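Local coordinates for protein DnaJ homolog dnj-2 (Caenorhabditis elegans, PDB 2QSA) that probably acts as an Hsp40-type co-chaperone of the DNAJC25 family, its N-terminal J domain, the part in this chain, likely stimulating ATP hydrolysis by an Hsp70 partner, at residues F6-Y11 with N80-L85; F28-L33 with L72-K78; L33-Y37 with I65-Y69; L40-P46 with E59-I65. One frame throughout, in Å; residues are numbered along the deposited sequence.

Interaction 1 of 4, residues F6-Y11 with N80-L85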
# COMPACT_ATOMS: atom_id res chain seq x y z
N PHE A 6 4.30 11.91 -5.15
CA PHE A 6 4.57 10.46 -5.15
C PHE A 6 5.23 10.01 -6.46
O PHE A 6 5.06 10.63 -7.51
CB PHE A 6 3.30 9.60 -4.98
CG PHE A 6 2.60 9.77 -3.65
CD1 PHE A 6 3.18 10.53 -2.63
CD2 PHE A 6 1.37 9.15 -3.42
CE1 PHE A 6 2.56 10.68 -1.38
CE2 PHE A 6 0.71 9.31 -2.20
CZ PHE A 6 1.32 10.06 -1.15
N ALA A 7 5.93 8.89 -6.36
CA ALA A 7 6.45 8.19 -7.52
C ALA A 7 5.57 6.98 -7.81
O ALA A 7 5.36 6.14 -6.94
CB ALA A 7 7.94 7.77 -7.29
N PRO A 8 5.05 6.86 -9.05
CA PRO A 8 4.26 5.69 -9.46
C PRO A 8 4.92 4.33 -9.15
O PRO A 8 4.24 3.35 -8.82
CB PRO A 8 4.08 5.90 -10.98
CG PRO A 8 4.08 7.39 -11.12
CD PRO A 8 5.14 7.88 -10.14
N GLU A 9 6.25 4.25 -9.26
CA GLU A 9 6.91 2.96 -9.08
C GLU A 9 7.14 2.59 -7.61
O GLU A 9 7.52 1.46 -7.32
CB GLU A 9 8.21 2.87 -9.88
CG GLU A 9 9.23 3.94 -9.53
CD GLU A 9 9.12 5.17 -10.40
OE1 GLU A 9 7.99 5.62 -10.70
OE2 GLU A 9 10.17 5.70 -10.80
N LEU A 10 6.92 3.52 -6.68
CA LEU A 10 7.19 3.19 -5.26
C LEU A 10 5.90 2.89 -4.49
O LEU A 10 4.88 3.54 -4.70
CB LEU A 10 7.94 4.33 -4.54
CG LEU A 10 9.25 4.85 -5.16
CD1 LEU A 10 9.79 6.02 -4.35
CD2 LEU A 10 10.26 3.75 -5.25
N TYR A 11 5.98 1.92 -3.58
CA TYR A 11 4.88 1.68 -2.63
C TYR A 11 3.54 1.52 -3.36
O TYR A 11 3.45 0.72 -4.31
CB TYR A 11 4.86 2.82 -1.60
CG TYR A 11 6.17 2.89 -0.81
CD1 TYR A 11 6.52 1.84 0.06
CD2 TYR A 11 7.06 3.97 -0.94
CE1 TYR A 11 7.71 1.87 0.81
CE2 TYR A 11 8.26 4.01 -0.20
CZ TYR A 11 8.56 2.98 0.67
OH TYR A 11 9.72 3.02 1.39
N ASN A 80 10.19 3.75 6.69
CA ASN A 80 10.63 4.29 5.38
C ASN A 80 9.49 5.01 4.66
O ASN A 80 9.66 6.10 4.09
CB ASN A 80 11.15 3.16 4.49
CG ASN A 80 12.52 2.62 4.96
OD1 ASN A 80 13.17 3.24 5.79
ND2 ASN A 80 12.95 1.49 4.43
N TYR A 81 8.32 4.38 4.69
CA TYR A 81 7.14 4.95 4.01
C TYR A 81 6.74 6.31 4.59
O TYR A 81 6.55 7.31 3.83
CB TYR A 81 5.95 3.99 4.13
CG TYR A 81 4.81 4.44 3.20
CD1 TYR A 81 5.04 4.58 1.81
CD2 TYR A 81 3.53 4.75 3.70
CE1 TYR A 81 4.04 5.01 0.94
CE2 TYR A 81 2.52 5.20 2.86
CZ TYR A 81 2.76 5.32 1.47
OH TYR A 81 1.78 5.72 0.63
N ASP A 82 6.66 6.36 5.92
CA ASP A 82 6.33 7.61 6.59
C ASP A 82 7.36 8.72 6.28
O ASP A 82 6.99 9.89 6.08
CB ASP A 82 6.22 7.35 8.09
CG ASP A 82 4.97 6.57 8.45
OD1 ASP A 82 4.03 6.46 7.63
OD2 ASP A 82 4.92 6.04 9.59
N TYR A 83 8.63 8.36 6.22
CA TYR A 83 9.68 9.31 5.86
C TYR A 83 9.47 9.85 4.42
O TYR A 83 9.54 11.06 4.16
CB TYR A 83 11.05 8.66 6.00
CG TYR A 83 12.15 9.68 5.90
CD1 TYR A 83 12.69 10.25 7.04
CD2 TYR A 83 12.60 10.10 4.67
CE1 TYR A 83 13.70 11.19 6.95
CE2 TYR A 83 13.62 11.04 4.54
CZ TYR A 83 14.15 11.59 5.70
OH TYR A 83 15.16 12.53 5.60
N TYR A 84 9.20 8.94 3.51
CA TYR A 84 8.84 9.30 2.12
C TYR A 84 7.64 10.25 2.02
O TYR A 84 7.68 11.24 1.29
CB TYR A 84 8.54 7.99 1.41
CG TYR A 84 7.82 8.05 0.09
CD1 TYR A 84 8.48 8.53 -1.06
CD2 TYR A 84 6.51 7.51 -0.06
CE1 TYR A 84 7.84 8.52 -2.33
CE2 TYR A 84 5.86 7.51 -1.32
CZ TYR A 84 6.52 7.98 -2.44
OH TYR A 84 5.89 7.93 -3.65
N LEU A 85 6.57 9.94 2.76
CA LEU A 85 5.40 10.83 2.78
C LEU A 85 5.82 12.24 3.27
O LEU A 85 5.38 13.26 2.73
CB LEU A 85 4.30 10.29 3.69
CG LEU A 85 3.59 9.01 3.20
CD1 LEU A 85 2.52 8.68 4.27
CD2 LEU A 85 2.92 9.20 1.79
O HOH W 1 4.01 6.01 -3.83
O HOH W 2 10.89 0.68 2.39
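Residues 6-11 meet residues 80-85 of helix 75-86 mainly through long side chains, the nearest CA atoms being Tyr11 CA and Tyr81 CA, 7.7 Å apart. Tyr84 in the t rotamer reaches across to the loop, where its hydroxyl is anchored: Ala7 N donates to Tyr84 OH at 2.9 Å. A water links the same hydroxyl (2.7 Å from Tyr84 OH) to the backbone at Leu10 O (2.8 Å), so the phenol tip spans a type I turn from Ala7 to Leu10. Leu10 (m, t) leans CD1 on Tyr84 CE1 at 3.8 Å, and Phe6 (m) sets CZ 3.5 Å from Leu85 CD2. Tyr11 has a positive phi of 52°; with chi1 at m its ring turns into the helix, where Tyr11 CD2 lies over one Tyr84 face, 3.7 Å from Tyr84 CD2, and Tyr81, also t, presents its edge to the Tyr11 face in a T-shaped pair, centroids 4.8 Å apart. Tyr98 makes a further edge-to-face pair with Tyr11, so the aromatic cluster joins the N-terminal loop to the last helices, beside the Cys12–Cys17 disulfide. A second water bridges Tyr11 OH (2.8 Å) and Asn80 ND2 (3.0 Å). The tyrosines thus combine ring packing with polar tips: Tyr84 OH binds Ala7 N, Tyr81 OH the amide of Cys17, and Tyr11 OH a bridging water, so the cluster is both apolar and hydrogen-bonded.

Interaction 2 of 4, residues F28-L33 with L72-K78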
# COMPACT_ATOMS: atom_id res chain seq x y z
N PHE A 28 -3.07 4.80 13.88
CA PHE A 28 -2.60 3.50 13.41
C PHE A 28 -2.33 2.50 14.53
O PHE A 28 -1.79 2.86 15.58
CB PHE A 28 -1.29 3.73 12.65
CG PHE A 28 -0.63 2.46 12.20
CD1 PHE A 28 -0.94 1.90 10.96
CD2 PHE A 28 0.25 1.77 13.05
CE1 PHE A 28 -0.32 0.73 10.53
CE2 PHE A 28 0.87 0.60 12.63
CZ PHE A 28 0.58 0.06 11.38
N ASP A 29 -2.73 1.26 14.32
CA ASP A 29 -2.08 0.13 15.00
C ASP A 29 -2.24 -1.14 14.17
O ASP A 29 -3.05 -1.19 13.22
CB ASP A 29 -2.57 -0.09 16.45
CG ASP A 29 -4.04 -0.54 16.53
OD1 ASP A 29 -4.44 -1.54 15.92
OD2 ASP A 29 -4.81 0.08 17.30
N LYS A 30 -1.44 -2.14 14.51
CA LYS A 30 -1.32 -3.32 13.64
C LYS A 30 -2.59 -4.18 13.67
O LYS A 30 -2.87 -4.94 12.72
CB LYS A 30 -0.10 -4.13 14.04
CG LYS A 30 1.19 -3.41 13.67
CD LYS A 30 2.38 -4.31 13.88
CE LYS A 30 3.62 -3.52 14.01
NZ LYS A 30 4.67 -4.42 14.54
N GLN A 31 -3.31 -4.12 14.79
CA GLN A 31 -4.55 -4.85 14.88
C GLN A 31 -5.58 -4.29 13.87
O GLN A 31 -6.16 -5.06 13.08
CB GLN A 31 -5.03 -4.80 16.33
CG GLN A 31 -6.02 -5.77 16.75
CD GLN A 31 -6.25 -5.63 18.27
OE1 GLN A 31 -5.55 -6.26 19.13
NE2 GLN A 31 -7.24 -4.84 18.61
N LYS A 32 -5.78 -2.97 13.88
CA LYS A 32 -6.69 -2.31 12.96
C LYS A 32 -6.25 -2.54 11.52
O LYS A 32 -7.09 -2.70 10.63
CB LYS A 32 -6.72 -0.79 13.20
CG LYS A 32 -7.25 -0.39 14.55
CD LYS A 32 -7.23 1.13 14.61
CE LYS A 32 -7.38 1.66 16.00
NZ LYS A 32 -7.50 3.14 15.83
N LEU A 33 -4.93 -2.46 11.30
CA LEU A 33 -4.36 -2.62 9.94
C LEU A 33 -4.69 -4.02 9.42
O LEU A 33 -5.13 -4.17 8.26
CB LEU A 33 -2.84 -2.41 9.98
CG LEU A 33 -2.19 -2.54 8.59
CD1 LEU A 33 -2.54 -1.30 7.71
CD2 LEU A 33 -0.69 -2.67 8.75
N LEU A 72 2.80 -1.31 5.29
CA LEU A 72 2.44 -0.74 6.58
C LEU A 72 2.64 -1.73 7.74
O LEU A 72 2.75 -1.31 8.89
CB LEU A 72 1.03 -0.19 6.58
CG LEU A 72 0.82 0.97 5.58
CD1 LEU A 72 -0.68 1.34 5.54
CD2 LEU A 72 1.70 2.14 6.00
N LYS A 73 2.62 -3.03 7.44
CA LYS A 73 2.69 -4.05 8.52
C LYS A 73 4.12 -4.29 8.99
O LYS A 73 4.35 -4.70 10.15
CB LYS A 73 2.07 -5.38 8.05
CG LYS A 73 2.02 -6.49 9.10
CD LYS A 73 1.05 -6.19 10.23
CE LYS A 73 0.72 -7.46 11.05
NZ LYS A 73 1.95 -8.20 11.46
N ASP A 74 5.07 -4.10 8.06
CA ASP A 74 6.49 -4.26 8.36
C ASP A 74 7.03 -2.98 8.99
O ASP A 74 6.97 -1.90 8.40
CB ASP A 74 7.28 -4.58 7.10
CG ASP A 74 8.74 -4.86 7.40
OD1 ASP A 74 9.00 -5.93 8.00
OD2 ASP A 74 9.60 -4.01 7.06
N ASP A 75 7.56 -3.08 10.21
CA ASP A 75 7.99 -1.85 10.92
C ASP A 75 9.00 -0.96 10.16
O ASP A 75 8.88 0.27 10.15
CB ASP A 75 8.59 -2.18 12.28
CG ASP A 75 7.58 -2.84 13.20
OD1 ASP A 75 6.40 -2.98 12.84
OD2 ASP A 75 8.01 -3.28 14.28
N GLU A 76 9.98 -1.62 9.54
CA GLU A 76 11.02 -0.92 8.79
C GLU A 76 10.47 -0.26 7.53
O GLU A 76 10.75 0.92 7.26
CB GLU A 76 12.17 -1.87 8.42
CG GLU A 76 13.35 -1.20 7.75
CD GLU A 76 14.59 -2.08 7.72
OE1 GLU A 76 14.48 -3.31 7.91
OE2 GLU A 76 15.67 -1.51 7.52
N ALA A 77 9.64 -1.00 6.79
CA ALA A 77 9.01 -0.49 5.55
C ALA A 77 8.14 0.72 5.94
O ALA A 77 8.16 1.74 5.24
CB ALA A 77 8.15 -1.57 4.88
N LYS A 78 7.40 0.59 7.06
CA LYS A 78 6.47 1.66 7.46
C LYS A 78 7.28 2.91 7.84
O LYS A 78 6.90 4.02 7.49
CB LYS A 78 5.56 1.23 8.63
CG LYS A 78 4.56 2.29 8.99
CD LYS A 78 3.66 1.81 10.12
CE LYS A 78 2.59 2.89 10.45
NZ LYS A 78 3.23 4.16 10.98
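Lys30 and Asp75 form the direct charged link between residues 28-33 and 72-78: Lys30 NZ donates to Asp75 OD1 at 2.8 Å in a salt bridge at the solvent-exposed surface. Each segment also begins a helix with an aspartate N-cap. Asp29 OD1 accepts from Lys32 N at 2.8 Å, and Asp74 OD2 from Ala77 N at 3.0 Å, so side-chain carboxylates satisfy amides that lack a partner in the first helical turn. Asp74 thereby marks the break between helix 52-73 and helix 75-86, and the contact gathers the start of helix 30-43 against this junction, where the two long helices of the J domain meet the shorter helix that follows them. Beneath the salt bridge the packing is apolar: Leu33 CD2 lies 3.7 Å from Leu72 CB, and Phe28 CE1 approaches Leu72 CB at 4.3 Å. Lys78 crosses the Phe28 ring with CE 3.4 Å above the centroid, a CH-pi contact almost on the ring normal. Its ammonium follows at 4.5 Å from NZ to the same centroid, making a cation-pi pair, but its stronger partner is the carboxylate of Asp82, with a weak hydrogen bond to Tyr18 OH in addition.

Interaction 3 of 4, residues L33-Y37 with I65-Y69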
# COMPACT_ATOMS: atom_id res chain seq x y z
N LEU A 33 -4.93 -2.46 11.30
CA LEU A 33 -4.36 -2.62 9.94
C LEU A 33 -4.69 -4.02 9.42
O LEU A 33 -5.13 -4.17 8.26
CB LEU A 33 -2.84 -2.41 9.98
CG LEU A 33 -2.19 -2.54 8.59
CD1 LEU A 33 -2.54 -1.30 7.71
CD2 LEU A 33 -0.69 -2.67 8.75
N ALA A 34 -4.50 -5.03 10.26
CA ALA A 34 -4.73 -6.42 9.79
C ALA A 34 -6.24 -6.61 9.47
O ALA A 34 -6.62 -7.24 8.48
CB ALA A 34 -4.27 -7.44 10.84
N LYS A 35 -7.10 -6.05 10.32
CA LYS A 35 -8.54 -6.24 10.11
C LYS A 35 -8.96 -5.60 8.77
O LYS A 35 -9.76 -6.16 8.00
CB LYS A 35 -9.30 -5.60 11.28
CG LYS A 35 -10.82 -5.70 11.17
CD LYS A 35 -11.48 -4.78 12.23
CE LYS A 35 -13.01 -4.87 12.31
NZ LYS A 35 -13.54 -6.20 12.56
N ALA A 36 -8.39 -4.42 8.51
CA ALA A 36 -8.70 -3.62 7.28
C ALA A 36 -8.21 -4.38 6.04
O ALA A 36 -8.96 -4.56 5.07
CB ALA A 36 -8.06 -2.25 7.36
N TYR A 37 -6.97 -4.88 6.10
CA TYR A 37 -6.41 -5.66 5.02
C TYR A 37 -7.27 -6.87 4.75
O TYR A 37 -7.63 -7.14 3.60
CB TYR A 37 -4.95 -6.08 5.29
CG TYR A 37 -4.56 -7.25 4.38
CD1 TYR A 37 -4.30 -7.03 3.01
CD2 TYR A 37 -4.50 -8.57 4.88
CE1 TYR A 37 -4.00 -8.08 2.13
CE2 TYR A 37 -4.14 -9.64 4.03
CZ TYR A 37 -3.93 -9.38 2.66
OH TYR A 37 -3.64 -10.42 1.85
N ILE A 65 -3.95 -3.62 -2.67
CA ILE A 65 -4.32 -3.91 -1.29
C ILE A 65 -3.15 -4.63 -0.59
O ILE A 65 -2.75 -4.23 0.51
CB ILE A 65 -5.62 -4.74 -1.24
CG1 ILE A 65 -6.78 -3.84 -1.72
CG2 ILE A 65 -5.85 -5.27 0.16
CD1 ILE A 65 -7.88 -4.61 -2.45
N ALA A 66 -2.59 -5.64 -1.24
CA ALA A 66 -1.50 -6.44 -0.64
C ALA A 66 -0.25 -5.56 -0.48
O ALA A 66 0.43 -5.67 0.55
CB ALA A 66 -1.23 -7.63 -1.50
N THR A 67 0.08 -4.74 -1.48
CA THR A 67 1.23 -3.82 -1.37
C THR A 67 1.05 -2.87 -0.17
O THR A 67 2.01 -2.65 0.59
CB THR A 67 1.40 -3.02 -2.63
OG1 THR A 67 1.81 -3.93 -3.66
CG2 THR A 67 2.47 -1.98 -2.48
N ALA A 68 -0.17 -2.34 0.01
CA ALA A 68 -0.41 -1.40 1.13
C ALA A 68 -0.17 -2.14 2.44
O ALA A 68 0.42 -1.59 3.36
CB ALA A 68 -1.84 -0.85 1.09
N TYR A 69 -0.63 -3.38 2.53
CA TYR A 69 -0.49 -4.09 3.83
C TYR A 69 0.98 -4.41 4.08
O TYR A 69 1.44 -4.26 5.21
CB TYR A 69 -1.32 -5.35 3.80
CG TYR A 69 -1.37 -6.09 5.11
CD1 TYR A 69 -1.72 -5.44 6.31
CD2 TYR A 69 -1.16 -7.47 5.17
CE1 TYR A 69 -1.83 -6.11 7.54
CE2 TYR A 69 -1.28 -8.18 6.42
CZ TYR A 69 -1.62 -7.48 7.60
OH TYR A 69 -1.73 -8.15 8.81
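Helix segments 33-37 and 65-69 run antiparallel, their axes 10.5 Å apart at an angle of 173°, and the gap is filled mainly by side chains. Ile65 opens the second segment by setting CG2 3.7 Å from Tyr37 CD1. Ala66 follows with a looser contact, its CA 4.1 Å from Tyr37 CE1. Ala68, another small residue, packs on Cys12, Cys17 and Val20, so this stretch of helix 52-73 also carries helix 17-20 and the loop before it. One turn on from Ile65, Tyr69 dominates the contact. Its ring and that of Tyr37 form an offset stack with centroids 4.2 Å apart and planes within 2° of parallel; both side chains use the t rotamer, which carries the rings across between the helices. The Tyr37 CA-to-CB bond points toward residues 65-69 and places CB over the Tyr69 face, 3.7 Å from the centroid, a CH-pi contact. Leu33 CG touches the ring edge at Tyr69 CD1 (3.7 Å), and Ala34 CB lies 3.3 Å from Tyr69 OH, leaving room for the tyrosine tip beside helix 30-43. Antiparallel packing of these two helices, here through stacked tyrosines and aliphatic side chains, is characteristic of the central helical hairpin of the J-domain fold.

Interaction 4 of 4, residues L40-P46 with E59-I65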
# COMPACT_ATOMS: atom_id res chain seq x y z
N LEU A 40 -10.59 -6.00 3.02
CA LEU A 40 -10.47 -5.48 1.62
C LEU A 40 -9.92 -6.56 0.69
O LEU A 40 -10.35 -6.64 -0.47
CB LEU A 40 -9.57 -4.26 1.59
CG LEU A 40 -10.30 -3.04 2.15
CD1 LEU A 40 -9.31 -1.86 2.45
CD2 LEU A 40 -11.45 -2.63 1.19
N ALA A 41 -8.99 -7.37 1.19
CA ALA A 41 -8.48 -8.55 0.43
C ALA A 41 -9.62 -9.50 0.08
O ALA A 41 -9.72 -9.95 -1.07
CB ALA A 41 -7.38 -9.29 1.20
N ARG A 42 -10.51 -9.77 1.04
CA ARG A 42 -11.68 -10.60 0.77
C ARG A 42 -12.55 -9.96 -0.30
O ARG A 42 -12.99 -10.64 -1.22
CB ARG A 42 -12.52 -10.81 2.02
CG ARG A 42 -11.96 -11.87 2.94
CD ARG A 42 -13.02 -12.30 3.97
NE ARG A 42 -13.31 -11.24 4.95
CZ ARG A 42 -12.51 -10.92 5.97
NH1 ARG A 42 -11.35 -11.55 6.15
NH2 ARG A 42 -12.86 -9.95 6.81
N LYS A 43 -12.79 -8.66 -0.16
CA LYS A 43 -13.65 -7.94 -1.12
C LYS A 43 -13.12 -8.00 -2.56
O LYS A 43 -13.90 -8.09 -3.51
CB LYS A 43 -13.82 -6.48 -0.66
CG LYS A 43 -14.64 -5.62 -1.63
CD LYS A 43 -14.68 -4.15 -1.17
CE LYS A 43 -15.61 -3.30 -2.10
NZ LYS A 43 -15.24 -1.88 -1.96
N HIS A 44 -11.80 -7.89 -2.71
CA HIS A 44 -11.20 -7.78 -4.05
C HIS A 44 -10.61 -9.09 -4.54
O HIS A 44 -9.92 -9.11 -5.56
CB HIS A 44 -10.19 -6.64 -4.07
CG HIS A 44 -10.84 -5.30 -3.88
ND1 HIS A 44 -11.65 -4.73 -4.84
CD2 HIS A 44 -10.84 -4.45 -2.83
CE1 HIS A 44 -12.12 -3.58 -4.39
NE2 HIS A 44 -11.62 -3.37 -3.19
N HIS A 45 -10.87 -10.18 -3.81
CA HIS A 45 -10.27 -11.45 -4.19
C HIS A 45 -10.91 -11.93 -5.51
O HIS A 45 -12.14 -11.86 -5.66
CB HIS A 45 -10.49 -12.54 -3.11
CG HIS A 45 -9.68 -13.77 -3.34
ND1 HIS A 45 -8.57 -14.09 -2.58
CD2 HIS A 45 -9.79 -14.74 -4.28
CE1 HIS A 45 -8.05 -15.23 -3.02
NE2 HIS A 45 -8.77 -15.64 -4.05
N PRO A 46 -10.10 -12.39 -6.47
CA PRO A 46 -10.73 -12.85 -7.72
C PRO A 46 -11.67 -14.06 -7.62
O PRO A 46 -12.47 -14.25 -8.54
CB PRO A 46 -9.53 -13.23 -8.60
CG PRO A 46 -8.42 -13.55 -7.62
CD PRO A 46 -8.62 -12.52 -6.52
N GLU A 59 -7.80 -9.06 -9.49
CA GLU A 59 -6.37 -9.30 -9.17
C GLU A 59 -5.55 -8.01 -9.19
O GLU A 59 -4.70 -7.78 -8.32
CB GLU A 59 -5.74 -10.35 -10.10
CG GLU A 59 -6.30 -11.70 -9.82
CD GLU A 59 -5.81 -12.79 -10.76
OE1 GLU A 59 -4.64 -12.71 -11.20
OE2 GLU A 59 -6.61 -13.72 -11.02
N GLU A 60 -5.85 -7.17 -10.18
CA GLU A 60 -5.21 -5.86 -10.33
C GLU A 60 -5.39 -5.06 -9.05
O GLU A 60 -4.43 -4.52 -8.50
CB GLU A 60 -5.84 -5.08 -11.49
CG GLU A 60 -5.26 -5.33 -12.85
CD GLU A 60 -6.06 -4.63 -13.97
OE1 GLU A 60 -6.48 -3.45 -13.80
OE2 GLU A 60 -6.25 -5.27 -15.03
N ARG A 61 -6.62 -4.99 -8.55
CA ARG A 61 -6.82 -4.18 -7.34
C ARG A 61 -6.23 -4.89 -6.10
O ARG A 61 -5.63 -4.25 -5.19
CB ARG A 61 -8.30 -3.91 -7.13
CG ARG A 61 -8.62 -2.97 -5.97
CD ARG A 61 -7.91 -1.59 -6.19
NE ARG A 61 -8.11 -0.67 -5.08
CZ ARG A 61 -7.31 0.39 -4.89
NH1 ARG A 61 -6.30 0.59 -5.78
NH2 ARG A 61 -7.47 1.25 -3.87
N PHE A 62 -6.43 -6.19 -6.06
CA PHE A 62 -5.91 -7.01 -4.95
C PHE A 62 -4.41 -6.75 -4.74
O PHE A 62 -3.94 -6.65 -3.58
CB PHE A 62 -6.17 -8.49 -5.23
CG PHE A 62 -5.89 -9.39 -4.03
CD1 PHE A 62 -6.92 -9.82 -3.23
CD2 PHE A 62 -4.58 -9.76 -3.70
CE1 PHE A 62 -6.68 -10.68 -2.10
CE2 PHE A 62 -4.31 -10.60 -2.59
CZ PHE A 62 -5.37 -11.06 -1.79
N ARG A 63 -3.66 -6.65 -5.85
CA ARG A 63 -2.23 -6.34 -5.77
C ARG A 63 -1.94 -5.06 -5.01
O ARG A 63 -1.00 -5.00 -4.23
CB ARG A 63 -1.60 -6.29 -7.18
CG ARG A 63 -1.37 -7.69 -7.77
CD ARG A 63 -0.46 -7.61 -9.01
NE ARG A 63 -1.13 -7.07 -10.20
CZ ARG A 63 -1.86 -7.80 -11.06
NH1 ARG A 63 -2.04 -9.09 -10.85
NH2 ARG A 63 -2.44 -7.22 -12.11
N VAL A 64 -2.75 -4.03 -5.24
CA VAL A 64 -2.54 -2.78 -4.49
C VAL A 64 -2.82 -2.96 -2.99
O VAL A 64 -2.08 -2.42 -2.13
CB VAL A 64 -3.36 -1.63 -5.10
CG1 VAL A 64 -2.96 -0.30 -4.42
CG2 VAL A 64 -3.11 -1.59 -6.65
N ILE A 65 -3.95 -3.62 -2.67
CA ILE A 65 -4.32 -3.91 -1.29
C ILE A 65 -3.15 -4.63 -0.59
O ILE A 65 -2.75 -4.23 0.51
CB ILE A 65 -5.62 -4.74 -1.24
CG1 ILE A 65 -6.78 -3.84 -1.72
CG2 ILE A 65 -5.85 -5.27 0.16
CD1 ILE A 65 -7.88 -4.61 -2.45
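Backbone carbonyl oxygens, not apolar groups alone, meet the edge of the Phe62 ring: Ala41 O lies 3.3 Å from Phe62 CE1, near the ring plane, and His44 O takes up a similar place, 3.9 Å from Phe62 CD1. The site is the loop end of the J-domain helical hairpin, where helix 30-43 gives way to the loop bearing the HPD motif, whose first two residues are His45 and Pro46; in J domains this motif is needed to stimulate Hsp70. Phe62, with chi1 at t, fills the space beneath the helix end, its CE1 also touching Ala41 CB at 3.6 Å. His45 directs its CA-to-CB bond away from helix 52-73, yet still meets Phe62, with His45 CA 3.8 Å from Phe62 CD1 and His45 ND1 3.9 Å from Phe62 CE1, so the phenyl ring backs the first residue of the motif. On His44, by contrast, the CA-to-CB bond points toward the helix, and Arg61 CG sits over the imidazole face, 3.8 Å from the centroid, in a CH-pi contact, while the guanidinium forms a salt bridge with Glu15. Deeper in, Ile65 CG2 packs on Leu40 CB at 4.1 Å and on Ala41 CB at 4.4 Å. Lys55 of helix 52-73 binds the Pro46 carbonyl, and the Pro46 ring rests on the aliphatic part of Glu59, with Pro46 CG 3.6 Å from Glu59 CG.

In the fold
Interactions 2, 3 and 4 follow one another along the hairpin of helices 30-43 and 52-73. The centres of interactions 2 and 3 lie about 9 Å apart, and those of interactions 3 and 4 about 10 Å apart. Leu33 belongs to both 2 and 3, Ile65 to both 3 and 4, and Tyr37 OH touches Phe62 CZ at 4.1 Å, so packing is continuous up to the HPD loop. Interaction 1 adds the N-terminal loop through helix 75-86: Tyr81 CD2 meets Leu72 CD2 of interaction 2 at 3.9 Å, and Tyr11 O meets Thr67 CG2 of the 65-69 segment at 3.4 Å. Its centre lies about 21 Å from that of interaction 4, across the chain's centre, well apart from the presumed Hsp70-stimulating motif.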